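Local coordinates for uncharacterized protein (Bacteroides ovatus, PDB 4ORL), which is of unknown function but belongs to the DUF4783 family, placed in the NTF2 clan of small alpha-plus-beta proteins, at residues S16-S21 / K43-M48. Sequence-based numbering, arbitrary orientation.
Sequences SSQELS and KATAAM
The side-chain amide of Gln18 meets Thr45 through its oxygen end; neither flat face lies on the threonine. Gln18 OE1 is 3.7 Å from Thr45 CG2, and this methyl sits off the amide plane. The Gln18 chain bends at chi2 (-58°) and crosses the Thr45 side chain at about a right angle. Thr45 CG2 is also 3.7 Å from the backbone Ser17 O. Thr45 CG2 lies anti to the backbone N, with OG1 anti to the carbonyl carbon (chi1 -61°); this sets the methyl among Ser17, Gln18 and Ser21. Thr45 OG1 hydrogen-bonds to Lys41 O, one turn back, and lies 3.4 Å from Ser21 CB. Ser17 CB is 3.6 Å from Thr45 O, while Ser17 OG bonds to Gln49 OE1. The axes of segments 17-21 and 43-48 run roughly antiparallel, at 149°. In this NTF2-clan protein both helices lie against the mixed beta-sheet. On the sheet side, Leu20 CD2 packs 4.1 Å from CG of the selenomethionine Met48, with CE also close. Leu20 then reaches Ile100 and Ile103, and Met48 reaches Phe32 and Ile105. Ser16 caps helix 17-21, Ser16 OG accepting from Glu19 N at 3.1 Å. Ser21 OG donates to Gln18 O (2.6 Å).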
loop_
_atom_site.group_PDB
_atom_site.type_symbol
_atom_site.label_atom_id
_atom_site.label_comp_id
_atom_site.label_asym_id
_atom_site.label_seq_id
_atom_site.Cartn_x
_atom_site.Cartn_y
_atom_site.Cartn_z
ATOM N N SER A 16 4.061 3.221 8.388
ATOM C CA SER A 16 5.160 2.303 8.708
ATOM C C SER A 16 5.557 1.448 7.518
ATOM O O SER A 16 4.906 0.460 7.213
ATOM C CB SER A 16 4.780 1.393 9.880
ATOM O OG SER A 16 5.845 0.506 10.181
ATOM N N SER A 17 6.646 1.824 6.865
ATOM C CA SER A 17 7.199 1.025 5.786
ATOM C C SER A 17 7.677 -0.338 6.284
ATOM O O SER A 17 7.556 -1.329 5.575
ATOM C CB SER A 17 8.361 1.758 5.117
ATOM O OG SER A 17 9.448 1.908 6.012
ATOM N N GLN A 18 8.212 -0.389 7.496
ATOM C CA GLN A 18 8.669 -1.659 8.032
ATOM C C GLN A 18 7.516 -2.639 8.280
ATOM O O GLN A 18 7.629 -3.809 7.956
ATOM C CB GLN A 18 9.544 -1.458 9.267
ATOM C CG GLN A 18 10.992 -1.149 8.889
ATOM C CD GLN A 18 11.629 -2.253 8.035
ATOM O OE1 GLN A 18 12.006 -2.028 6.883
ATOM N NE2 GLN A 18 11.692 -3.460 8.582
ATOM N N GLU A 19 6.375 -2.136 8.749
ATOM C CA GLU A 19 5.208 -3.006 8.937
ATOM C C GLU A 19 4.688 -3.450 7.594
ATOM O O GLU A 19 4.321 -4.598 7.420
ATOM C CB GLU A 19 4.104 -2.310 9.732
ATOM C CG GLU A 19 4.404 -2.209 11.221
ATOM C CD GLU A 19 3.298 -1.579 12.048
ATOM O OE1 GLU A 19 2.171 -1.430 11.549
ATOM O OE2 GLU A 19 3.563 -1.218 13.217
ATOM N N LEU A 20 4.674 -2.525 6.638
ATOM C CA LEU A 20 4.137 -2.799 5.298
ATOM C C LEU A 20 4.971 -3.853 4.579
ATOM O O LEU A 20 4.438 -4.696 3.865
ATOM C CB LEU A 20 4.074 -1.518 4.474
ATOM C CG LEU A 20 3.343 -1.549 3.114
ATOM C CD1 LEU A 20 1.876 -1.973 3.264
ATOM C CD2 LEU A 20 3.476 -0.205 2.418
ATOM N N SER A 21 6.288 -3.816 4.807
ATOM C CA SER A 21 7.229 -4.712 4.135
ATOM C C SER A 21 6.905 -6.186 4.386
ATOM O O SER A 21 7.104 -7.028 3.509
ATOM C CB SER A 21 8.657 -4.396 4.577
ATOM O OG SER A 21 8.888 -4.825 5.907
ATOM N N LYS A 43 13.677 -2.263 -2.309
ATOM C CA LYS A 43 13.586 -0.941 -2.922
ATOM C C LYS A 43 12.187 -0.362 -2.769
ATOM O O LYS A 43 12.032 0.842 -2.560
ATOM C CB LYS A 43 13.979 -0.991 -4.396
ATOM C CG LYS A 43 15.455 -1.268 -4.611
ATOM C CD LYS A 43 15.789 -1.351 -6.079
ATOM C CE LYS A 43 17.245 -1.727 -6.270
ATOM N NZ LYS A 43 17.509 -3.150 -5.882
ATOM N N ALA A 44 11.176 -1.217 -2.879
ATOM C CA ALA A 44 9.794 -0.772 -2.677
ATOM C C ALA A 44 9.623 -0.257 -1.260
ATOM O O ALA A 44 8.934 0.764 -1.036
ATOM C CB ALA A 44 8.821 -1.902 -2.947
ATOM N N THR A 45 10.184 -0.993 -0.296
ATOM C CA THR A 45 10.097 -0.616 1.124
ATOM C C THR A 45 10.770 0.738 1.358
ATOM O O THR A 45 10.215 1.613 2.049
ATOM C CB THR A 45 10.714 -1.717 2.042
ATOM O OG1 THR A 45 9.993 -2.938 1.872
ATOM C CG2 THR A 45 10.659 -1.308 3.521
ATOM N N ALA A 46 11.943 0.929 0.756
ATOM C CA ALA A 46 12.676 2.191 0.850
ATOM C C ALA A 46 11.903 3.353 0.212
ATOM O O ALA A 46 11.859 4.453 0.759
ATOM C CB ALA A 46 14.061 2.051 0.203
ATOM N N ALA A 47 11.256 3.082 -0.920
ATOM C CA ALA A 47 10.433 4.089 -1.599
ATOM C C ALA A 47 9.234 4.499 -0.728
ATOM O O ALA A 47 8.906 5.688 -0.638
ATOM C CB ALA A 47 9.955 3.557 -2.941
HETATM N N MSE A 48 8.606 3.526 -0.082
HETATM C CA MSE A 48 7.472 3.812 0.816
HETATM C C MSE A 48 7.948 4.527 2.046
HETATM O O MSE A 48 7.260 5.409 2.557
HETATM C CB MSE A 48 6.719 2.551 1.210
HETATM C CG MSE A 48 5.995 1.920 0.029
HETATM SE SE MSE A 48 4.691 3.121 -0.821
HETATM C CE MSE A 48 3.718 3.615 0.789
#